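Hypothetical protein EF2904 (Enterococcus faecalis, PDB 2AZ4) is of unknown function but has a metallo-beta-lactamase fold with two bound zinc ions, and may bind RNA and act as an exonuclease. Local coordinates at residues N284-L289 and P308-A313; K117-S122 and Y261-E266; K64-P69 and T86-S91; K270-S275 and F293-R298. One frame throughout, in Å; residues are numbered along the deposited sequence.

How the contacts relate
Contact 2 lies beside the zinc site. The side chain of Ala-263 is about 8 Å from a bound zinc ion and about 4 Å from that of the ligand His-94. Segment 86-91 of contact 3 runs directly into the ligand His-92, and its Leu-90 CD2 is 3.5 Å from Leu-120 CD2 of contact 2. Contacts 1 and 4 lie farther out, with centres about 12 Å apart. They share one apolar core, where Leu-289 CD2 meets both Ile-272 CD1 and Ile-295 CG2. Contact 2 joins that core through Val-265 CG1, 3.7 Å from Leu-289 CD1. Contacts 3 and 4 are on opposite sides of the chain's centre, their own centres about 37 Å apart.

Contact 1 (N284-L289 and P308-A313)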
# COMPACT_ATOMS: atom_id res chain seq x y z
N ASN A 284 2.32 15.77 -10.97
CA ASN A 284 1.43 14.61 -10.83
C ASN A 284 1.05 14.41 -9.38
O ASN A 284 -0.06 14.00 -9.08
CB ASN A 284 2.05 13.33 -11.42
CG ASN A 284 2.15 13.38 -12.95
OD1 ASN A 284 1.18 13.19 -13.65
ND2 ASN A 284 3.34 13.64 -13.46
N MET A 285 1.98 14.71 -8.48
CA MET A 285 1.69 14.67 -7.05
C MET A 285 0.69 15.78 -6.65
O MET A 285 -0.24 15.54 -5.86
CB MET A 285 2.96 14.74 -6.19
CG MET A 285 2.72 14.39 -4.70
SD MET A 285 2.23 12.65 -4.44
CE MET A 285 0.83 12.91 -3.36
N ALA A 286 0.89 16.99 -7.17
CA ALA A 286 -0.05 18.08 -6.97
C ALA A 286 -1.42 17.71 -7.49
O ALA A 286 -2.43 17.98 -6.84
CB ALA A 286 0.46 19.36 -7.67
N ALA A 287 -1.46 17.07 -8.65
CA ALA A 287 -2.73 16.71 -9.27
C ALA A 287 -3.51 15.69 -8.43
O ALA A 287 -4.73 15.80 -8.29
CB ALA A 287 -2.52 16.19 -10.69
N LEU A 288 -2.80 14.67 -7.93
CA LEU A 288 -3.36 13.67 -7.01
C LEU A 288 -3.93 14.33 -5.75
O LEU A 288 -5.03 14.00 -5.28
CB LEU A 288 -2.29 12.63 -6.61
CG LEU A 288 -2.78 11.43 -5.77
CD1 LEU A 288 -4.01 10.72 -6.40
CD2 LEU A 288 -1.62 10.45 -5.55
N LEU A 289 -3.17 15.26 -5.20
CA LEU A 289 -3.60 15.99 -4.01
C LEU A 289 -4.89 16.76 -4.26
O LEU A 289 -5.78 16.84 -3.38
CB LEU A 289 -2.53 16.98 -3.62
CG LEU A 289 -2.69 17.55 -2.24
CD1 LEU A 289 -2.20 16.54 -1.22
CD2 LEU A 289 -1.85 18.79 -2.17
N PRO A 308 -4.44 19.22 -17.34
CA PRO A 308 -5.50 20.24 -17.46
C PRO A 308 -6.09 20.75 -16.14
O PRO A 308 -6.47 21.92 -16.04
CB PRO A 308 -6.56 19.58 -18.35
CG PRO A 308 -6.17 18.12 -18.49
CD PRO A 308 -4.74 17.97 -18.07
N GLU A 309 -6.13 19.88 -15.12
CA GLU A 309 -6.79 20.16 -13.84
C GLU A 309 -6.08 21.23 -13.04
O GLU A 309 -6.69 21.92 -12.25
CB GLU A 309 -6.83 18.88 -13.00
CG GLU A 309 -7.89 17.88 -13.43
CD GLU A 309 -7.58 17.22 -14.78
OE1 GLU A 309 -6.38 17.02 -15.09
OE2 GLU A 309 -8.55 16.92 -15.53
N LEU A 310 -4.78 21.36 -13.29
CA LEU A 310 -3.93 22.24 -12.51
C LEU A 310 -4.11 23.67 -12.97
O LEU A 310 -4.35 23.92 -14.15
CB LEU A 310 -2.47 21.78 -12.65
CG LEU A 310 -2.12 20.45 -11.98
CD1 LEU A 310 -0.67 20.14 -12.21
CD2 LEU A 310 -2.39 20.52 -10.44
N ASN A 311 -4.06 24.58 -12.02
CA ASN A 311 -4.04 26.01 -12.28
C ASN A 311 -2.67 26.42 -12.82
O ASN A 311 -1.66 26.32 -12.10
CB ASN A 311 -4.33 26.76 -10.97
CG ASN A 311 -4.41 28.28 -11.14
OD1 ASN A 311 -4.01 28.82 -12.16
ND2 ASN A 311 -4.91 28.97 -10.12
N PRO A 312 -2.63 26.89 -14.09
CA PRO A 312 -1.36 27.31 -14.71
C PRO A 312 -0.61 28.36 -13.89
O PRO A 312 0.62 28.40 -13.93
CB PRO A 312 -1.80 27.90 -16.05
CG PRO A 312 -3.10 27.22 -16.36
CD PRO A 312 -3.77 27.03 -15.02
N ALA A 313 -1.33 29.20 -13.16
CA ALA A 313 -0.71 30.26 -12.36
C ALA A 313 0.03 29.76 -11.11
O ALA A 313 0.72 30.52 -10.43
CB ALA A 313 -1.74 31.28 -11.97
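Leu-310 meets helix 283-293 at Ala-286 and Ala-287. Its CB points toward the helix but does not yet touch it. CG lies anti to the carbonyl carbon and beside the backbone N (chi1 -69°), which carries the branch on to the helix. CG comes within 4.5 Å of Ala-287 CB. The methyl CD2 does most of the touching. It is 4.1 Å from Ala-286 CB and 4.3 Å from Ala-287 CB. It also lies over the backbone between them, 4.0 Å from Ala-287 N. The short alanine side chains let this methyl come up to the helix backbone itself. The other methyl, CD1, stays slightly farther from both alanines. Tyr-299 of strand 298-300 touches Leu-310 and Ala-286 alike, and so joins the loop to the helix from a third element. The backbone O of Asn-311 accepts a hydrogen bond from Tyr-299 OH. Just beyond, Asn-311 OD1 accepts from Ala-313 N at 2.9 Å, which makes an Asx turn at the start of a 3-10 segment. Across the contact there is no hydrogen bond. The loop is held to the helix here by apolar packing, which depends on shape and burial rather than on charge.

Contact 2 (K117-S122 and Y261-E266); sequences KMILNS and YPANVE
Two torsions bring Ile-119 to the segment 261-266. With chi1 at -64°, CG2 stands anti to the backbone N and CG1 takes the place beside it. The second, chi2 at -49°, bends the chain so that CD1 heads for Val-265. The two branches of Ile-119 therefore have separate targets. CG2 rests 3.7 Å from Ala-263 CB. CD1 meets Val-265 CG2 tip to tip at 3.2 Å, closer than carbon atoms usually pack, so the exact spacing is doubtful. All three residues are buried, and no hydrogen bond crosses the contact. The segment 261-266 is shaped by a type I beta turn from Tyr-261 to Asn-264, closed by Asn-264 N to Tyr-261 O at 3.0 Å. Asn-264 then takes the N-cap position of helix 265-274. Its OD1 makes a weak hydrogen bond to Arg-267 N and a further one with His-195 NE2. Ala-263 is also hydrogen-bonded to Tyr-170 through the backbone. The turn lies close to the first zinc ion: the side chain of Ala-263 is about 4 Å from that of its ligand His-94. The contact joins helix 114-123 of the metallo-beta-lactamase fold to the parallel-sheet region, beside a dinuclear zinc site.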
# COMPACT_ATOMS: atom_id res chain seq x y z
N LYS A 117 -8.97 3.63 -5.28
CA LYS A 117 -9.15 3.69 -6.73
C LYS A 117 -8.45 4.93 -7.37
O LYS A 117 -7.75 4.79 -8.39
CB LYS A 117 -10.64 3.63 -7.08
CG LYS A 117 -10.97 3.72 -8.57
CD LYS A 117 -12.47 3.82 -8.77
CE LYS A 117 -12.76 4.16 -10.22
NZ LYS A 117 -14.20 3.99 -10.59
N MET A 118 -8.64 6.11 -6.77
CA MET A 118 -7.94 7.34 -7.18
C MET A 118 -6.43 7.18 -7.16
O MET A 118 -5.75 7.51 -8.15
CB MET A 118 -8.29 8.52 -6.26
CG MET A 118 -9.71 9.02 -6.39
SD MET A 118 -10.21 10.33 -5.23
CE MET A 118 -11.54 10.77 -6.27
N ILE A 119 -5.90 6.75 -6.00
CA ILE A 119 -4.45 6.51 -5.82
C ILE A 119 -3.87 5.60 -6.91
O ILE A 119 -2.89 5.94 -7.57
CB ILE A 119 -4.16 5.93 -4.37
CG1 ILE A 119 -4.53 6.94 -3.28
CG2 ILE A 119 -2.70 5.48 -4.19
CD1 ILE A 119 -3.99 8.32 -3.51
N LEU A 120 -4.51 4.46 -7.10
CA LEU A 120 -4.02 3.42 -7.98
C LEU A 120 -3.96 3.93 -9.41
O LEU A 120 -2.96 3.73 -10.11
CB LEU A 120 -4.97 2.23 -7.89
CG LEU A 120 -4.53 0.78 -7.99
CD1 LEU A 120 -3.07 0.52 -7.54
CD2 LEU A 120 -5.52 -0.06 -7.19
N ASN A 121 -5.02 4.62 -9.84
CA ASN A 121 -5.09 5.13 -11.19
C ASN A 121 -3.97 6.16 -11.46
O ASN A 121 -3.49 6.27 -12.58
CB ASN A 121 -6.48 5.71 -11.49
CG ASN A 121 -7.43 4.67 -12.04
OD1 ASN A 121 -8.25 4.14 -11.32
ND2 ASN A 121 -7.29 4.34 -13.30
N SER A 122 -3.57 6.87 -10.42
CA SER A 122 -2.44 7.80 -10.48
C SER A 122 -1.09 7.07 -10.42
O SER A 122 -0.20 7.34 -11.23
CB SER A 122 -2.54 8.80 -9.33
OG SER A 122 -1.40 9.63 -9.28
N TYR A 261 6.42 8.87 -0.79
CA TYR A 261 5.81 7.88 -1.67
C TYR A 261 4.39 8.37 -1.97
O TYR A 261 3.70 8.72 -1.05
CB TYR A 261 5.83 6.49 -1.04
CG TYR A 261 5.41 5.46 -2.04
CD1 TYR A 261 6.28 5.06 -3.06
CD2 TYR A 261 4.12 4.93 -2.02
CE1 TYR A 261 5.88 4.13 -4.04
CE2 TYR A 261 3.70 4.01 -2.98
CZ TYR A 261 4.59 3.61 -3.98
OH TYR A 261 4.21 2.69 -4.93
N PRO A 262 3.97 8.41 -3.25
CA PRO A 262 2.71 9.12 -3.59
C PRO A 262 1.40 8.60 -2.97
O PRO A 262 0.45 9.37 -2.81
CB PRO A 262 2.65 9.01 -5.13
CG PRO A 262 4.01 8.64 -5.57
CD PRO A 262 4.58 7.80 -4.45
N ALA A 263 1.35 7.32 -2.64
CA ALA A 263 0.16 6.78 -1.96
C ALA A 263 -0.06 7.38 -0.56
O ALA A 263 -1.18 7.35 -0.04
CB ALA A 263 0.21 5.24 -1.91
N ASN A 264 0.99 7.94 0.05
CA ASN A 264 0.85 8.63 1.35
C ASN A 264 0.43 10.08 1.19
O ASN A 264 1.17 11.01 1.55
CB ASN A 264 2.12 8.52 2.21
CG ASN A 264 1.83 8.68 3.68
OD1 ASN A 264 0.80 9.24 4.07
ND2 ASN A 264 2.74 8.18 4.52
N VAL A 265 -0.78 10.28 0.67
CA VAL A 265 -1.24 11.61 0.28
C VAL A 265 -1.37 12.51 1.50
O VAL A 265 -1.08 13.70 1.43
CB VAL A 265 -2.57 11.55 -0.47
CG1 VAL A 265 -2.79 12.86 -1.21
CG2 VAL A 265 -2.56 10.44 -1.52
N GLU A 266 -1.78 11.94 2.63
CA GLU A 266 -1.95 12.73 3.85
C GLU A 266 -0.66 13.26 4.43
O GLU A 266 -0.67 14.31 5.07
CB GLU A 266 -2.68 11.93 4.92
CG GLU A 266 -4.19 11.97 4.82
CD GLU A 266 -4.85 11.53 6.12
OE1 GLU A 266 -4.94 12.36 7.06
OE2 GLU A 266 -5.22 10.35 6.21

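Contact 3 (K64-P69 and T86-S91)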
# COMPACT_ATOMS: atom_id res chain seq x y z
N LYS A 64 -9.56 -20.95 -10.44
CA LYS A 64 -10.54 -21.37 -11.43
C LYS A 64 -11.50 -20.24 -11.69
O LYS A 64 -12.06 -19.68 -10.74
CB LYS A 64 -11.28 -22.63 -10.95
CG LYS A 64 -12.36 -23.12 -11.90
CD LYS A 64 -13.18 -24.24 -11.26
CE LYS A 64 -14.52 -24.42 -11.96
NZ LYS A 64 -15.41 -23.21 -11.84
N ASP A 65 -11.71 -19.93 -12.97
CA ASP A 65 -12.73 -18.97 -13.42
C ASP A 65 -12.67 -17.63 -12.68
O ASP A 65 -13.67 -17.13 -12.18
CB ASP A 65 -14.13 -19.58 -13.33
CG ASP A 65 -14.39 -20.61 -14.43
OD1 ASP A 65 -14.07 -20.35 -15.62
OD2 ASP A 65 -14.93 -21.69 -14.11
N LEU A 66 -11.46 -17.08 -12.59
CA LEU A 66 -11.23 -15.78 -12.00
C LEU A 66 -10.35 -14.91 -12.91
O LEU A 66 -10.58 -13.70 -13.04
CB LEU A 66 -10.62 -15.93 -10.59
CG LEU A 66 -10.70 -14.69 -9.67
CD1 LEU A 66 -12.11 -14.36 -9.21
CD2 LEU A 66 -9.78 -14.79 -8.46
N TYR A 67 -9.35 -15.50 -13.56
CA TYR A 67 -8.49 -14.70 -14.42
C TYR A 67 -9.21 -14.40 -15.74
O TYR A 67 -10.09 -15.16 -16.14
CB TYR A 67 -7.13 -15.36 -14.68
CG TYR A 67 -6.27 -15.54 -13.45
CD1 TYR A 67 -5.86 -14.43 -12.68
CD2 TYR A 67 -5.85 -16.80 -13.06
CE1 TYR A 67 -5.07 -14.61 -11.56
CE2 TYR A 67 -5.05 -16.98 -11.92
CZ TYR A 67 -4.67 -15.89 -11.19
OH TYR A 67 -3.86 -16.06 -10.08
N ASP A 68 -8.88 -13.27 -16.36
CA ASP A 68 -9.48 -12.84 -17.62
C ASP A 68 -9.34 -13.99 -18.61
O ASP A 68 -8.23 -14.38 -18.92
CB ASP A 68 -8.73 -11.58 -18.10
CG ASP A 68 -9.29 -10.97 -19.41
OD1 ASP A 68 -10.17 -11.56 -20.07
OD2 ASP A 68 -8.83 -9.85 -19.76
N PRO A 69 -10.45 -14.57 -19.09
CA PRO A 69 -10.35 -15.71 -20.02
C PRO A 69 -9.51 -15.45 -21.27
O PRO A 69 -8.90 -16.38 -21.80
CB PRO A 69 -11.81 -15.94 -20.46
CG PRO A 69 -12.55 -14.75 -20.03
CD PRO A 69 -11.85 -14.20 -18.84
N THR A 86 -19.30 -13.94 -7.61
CA THR A 86 -17.87 -13.83 -7.38
C THR A 86 -17.56 -12.35 -7.24
O THR A 86 -18.16 -11.53 -7.94
CB THR A 86 -17.06 -14.40 -8.56
OG1 THR A 86 -17.46 -15.76 -8.84
CG2 THR A 86 -15.55 -14.35 -8.24
N ALA A 87 -16.63 -12.01 -6.35
CA ALA A 87 -16.16 -10.63 -6.27
C ALA A 87 -14.78 -10.57 -5.65
O ALA A 87 -14.38 -11.48 -4.90
CB ALA A 87 -17.13 -9.76 -5.43
N VAL A 88 -14.07 -9.48 -5.92
CA VAL A 88 -12.73 -9.33 -5.41
C VAL A 88 -12.67 -7.99 -4.67
O VAL A 88 -13.24 -7.00 -5.13
CB VAL A 88 -11.61 -9.41 -6.52
CG1 VAL A 88 -10.21 -9.14 -5.95
CG2 VAL A 88 -11.59 -10.75 -7.22
N PHE A 89 -11.97 -7.98 -3.55
CA PHE A 89 -11.80 -6.78 -2.75
C PHE A 89 -10.34 -6.44 -2.64
O PHE A 89 -9.47 -7.34 -2.61
CB PHE A 89 -12.42 -6.97 -1.36
CG PHE A 89 -13.89 -7.17 -1.39
CD1 PHE A 89 -14.75 -6.10 -1.13
CD2 PHE A 89 -14.44 -8.41 -1.68
CE1 PHE A 89 -16.15 -6.27 -1.17
CE2 PHE A 89 -15.84 -8.60 -1.74
CZ PHE A 89 -16.69 -7.53 -1.50
N LEU A 90 -10.05 -5.14 -2.55
CA LEU A 90 -8.69 -4.66 -2.50
C LEU A 90 -8.52 -3.75 -1.27
O LEU A 90 -9.12 -2.68 -1.20
CB LEU A 90 -8.39 -3.93 -3.81
CG LEU A 90 -7.10 -3.24 -4.15
CD1 LEU A 90 -5.86 -4.13 -3.91
CD2 LEU A 90 -7.16 -2.70 -5.60
N SER A 91 -7.70 -4.20 -0.32
CA SER A 91 -7.53 -3.51 0.94
C SER A 91 -6.97 -2.10 0.71
O SER A 91 -7.44 -1.16 1.32
CB SER A 91 -6.65 -4.31 1.93
OG SER A 91 -5.25 -4.27 1.63
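Lys-64 NZ, two residues ahead of the Leu-66 that meets Thr-86, is gripped by three oxygens. Asp-65 OD2 forms a salt bridge to it at 2.8 Å, using the anti lone pair, away from the other carboxylate oxygen. Asp-82 OD1 forms a second salt bridge, and the backbone O of Lys-81 accepts a hydrogen bond. These links tie this part of the loop to residues just ahead of strand 85-89. Two carboxylates so close would probably keep the amine charged. The contact itself is apolar and is carried by Leu-66. Its CG is turned anti to the backbone N (chi1 -162°), and this brings the branched end in toward the strand. CD1 alone does the touching. It is 3.6 Å from Thr-86 CG2 and 4.2 Å from Val-88 CG2. Thr-86 and Val-88 are two apart on the strand and both point toward the loop, while Ala-87 between them points away. In both pairs the side chains cross obliquely. Thr-86 offers its methyl to Leu-66, since CG2 and not OG1 lies anti to the backbone N. Phe-33 of strand 30-34 touches both Leu-66 and Thr-86, and Val-88 also rests on Leu-104 and Leu-110. Strand 85-89 runs between strands 30-34 and 110-113, parallel to both. It leads into the HxHxDH motif of His-92, His-94, Asp-96 and His-97. A sheet strand followed directly by a loop that carries these zinc ligands is characteristic of the metallo-beta-lactamase fold.

Contact 4 (K270-S275 and F293-R298); sequences KIIEKS and FGIEVR
Ile-272 packs on Val-297 at the close of a beta-alpha-beta unit, formed by strand 278-282, helix 283-293 and the parallel strand 298-300. Helix 265-274, which carries Ile-272, precedes strand 278-282. Ile-272 reaches across in an extended form, with CD1 anti to CA (chi2 172°). CD1 is 3.7 Å from Val-297 CG2 and 3.8 Å from Val-297 CB. It also comes within 4.1 Å of Val-297 CG1, so the one methyl lies against the branch point of the valine. CG1 of Ile-272 adds a looser touch to Val-297 CG2, and the two side chains cross at a slant. In Val-297, chi1 of 64° sets CG2 anti to the backbone N, and this is the methyl nearest Ile-272 CD1. Ile-295 gives a weaker second touch, its CG2 4.4 Å from Ile-272 CD1. Glu-296, between these two, points away from the helix. No hydrogen bond crosses the contact. On the helix itself, Lys-270, Glu-273 and Lys-274 form a salt-bridge network, though both links are long. Lys-274 NZ has another partner, a salt bridge to Glu-238 of helix 237-249. Gly-294, with its positive phi, marks the end of helix 283-293 and starts the turn toward the strand. Leu-289 of that helix packs on both Ile-272 and Ile-295. Leu-281 of strand 278-282 touches Ile-272 and Val-297 alike. Helices 265-274 and 283-293 thus meet strand 278-282 and the lead-in to strand 298-300 in one small apolar cluster.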
# COMPACT_ATOMS: atom_id res chain seq x y z
N LYS A 270 -0.12 17.10 5.09
CA LYS A 270 0.38 17.63 6.37
C LYS A 270 1.62 18.49 6.22
O LYS A 270 1.78 19.50 6.93
CB LYS A 270 0.68 16.50 7.38
CG LYS A 270 -0.52 15.65 7.74
CD LYS A 270 -1.57 16.47 8.53
CE LYS A 270 -2.96 15.85 8.46
NZ LYS A 270 -3.85 16.33 9.58
N ILE A 271 2.52 18.07 5.35
CA ILE A 271 3.70 18.88 5.08
C ILE A 271 3.28 20.27 4.57
O ILE A 271 3.76 21.29 5.08
CB ILE A 271 4.72 18.14 4.13
CG1 ILE A 271 5.35 16.97 4.89
CG2 ILE A 271 5.81 19.09 3.62
CD1 ILE A 271 6.01 15.94 4.00
N ILE A 272 2.39 20.30 3.59
CA ILE A 272 1.83 21.55 3.07
C ILE A 272 1.21 22.42 4.18
O ILE A 272 1.41 23.64 4.21
CB ILE A 272 0.80 21.24 1.96
CG1 ILE A 272 1.51 20.61 0.75
CG2 ILE A 272 0.01 22.47 1.54
CD1 ILE A 272 0.58 20.09 -0.32
N GLU A 273 0.49 21.77 5.09
CA GLU A 273 -0.19 22.44 6.22
C GLU A 273 0.81 23.14 7.14
O GLU A 273 0.59 24.29 7.53
CB GLU A 273 -1.04 21.43 7.01
CG GLU A 273 -1.95 21.99 8.12
CD GLU A 273 -2.41 20.92 9.13
OE1 GLU A 273 -2.57 19.74 8.73
OE2 GLU A 273 -2.64 21.26 10.33
N LYS A 274 1.91 22.47 7.46
CA LYS A 274 2.79 22.92 8.53
C LYS A 274 4.13 23.53 8.09
O LYS A 274 4.79 24.23 8.86
CB LYS A 274 3.02 21.78 9.53
CG LYS A 274 1.75 21.35 10.26
CD LYS A 274 2.05 20.88 11.68
CE LYS A 274 0.78 20.72 12.49
NZ LYS A 274 0.13 19.39 12.27
N SER A 275 4.55 23.24 6.86
CA SER A 275 5.84 23.70 6.36
C SER A 275 6.00 25.23 6.43
O SER A 275 5.19 25.95 5.83
CB SER A 275 6.04 23.20 4.92
OG SER A 275 7.28 23.64 4.41
N PHE A 293 -8.06 15.60 -2.14
CA PHE A 293 -8.36 16.55 -1.06
C PHE A 293 -8.88 17.92 -1.49
O PHE A 293 -9.27 18.73 -0.64
CB PHE A 293 -7.13 16.77 -0.17
CG PHE A 293 -6.77 15.58 0.66
CD1 PHE A 293 -7.71 14.97 1.49
CD2 PHE A 293 -5.48 15.06 0.63
CE1 PHE A 293 -7.37 13.88 2.26
CE2 PHE A 293 -5.14 13.94 1.39
CZ PHE A 293 -6.08 13.36 2.21
N GLY A 294 -8.87 18.20 -2.79
CA GLY A 294 -9.18 19.54 -3.27
C GLY A 294 -8.13 20.58 -2.89
O GLY A 294 -8.39 21.77 -2.94
N ILE A 295 -6.94 20.11 -2.50
CA ILE A 295 -5.89 21.02 -2.07
C ILE A 295 -5.10 21.50 -3.29
O ILE A 295 -4.75 20.72 -4.17
CB ILE A 295 -4.99 20.39 -1.00
CG1 ILE A 295 -5.76 20.31 0.32
CG2 ILE A 295 -3.69 21.22 -0.81
CD1 ILE A 295 -5.04 19.47 1.41
N GLU A 296 -4.87 22.81 -3.37
CA GLU A 296 -4.15 23.40 -4.47
C GLU A 296 -2.82 23.88 -3.96
O GLU A 296 -2.76 24.73 -3.07
CB GLU A 296 -4.93 24.52 -5.12
CG GLU A 296 -6.17 24.00 -5.86
CD GLU A 296 -6.66 24.96 -6.89
OE1 GLU A 296 -7.78 25.50 -6.70
OE2 GLU A 296 -5.95 25.18 -7.90
N VAL A 297 -1.75 23.29 -4.48
CA VAL A 297 -0.41 23.62 -4.05
C VAL A 297 0.38 24.02 -5.30
O VAL A 297 0.03 23.61 -6.41
CB VAL A 297 0.25 22.41 -3.30
CG1 VAL A 297 0.43 21.18 -4.23
CG2 VAL A 297 1.58 22.80 -2.66
N ARG A 298 1.44 24.80 -5.11
CA ARG A 298 2.41 25.12 -6.18
C ARG A 298 3.10 23.85 -6.67
O ARG A 298 3.21 22.86 -5.94
CB ARG A 298 3.42 26.19 -5.73
CG ARG A 298 2.80 27.58 -5.58
CD ARG A 298 3.70 28.51 -4.75
NE ARG A 298 3.02 29.78 -4.46
CZ ARG A 298 2.10 29.97 -3.51
NH1 ARG A 298 1.69 28.97 -2.72
NH2 ARG A 298 1.55 31.17 -3.36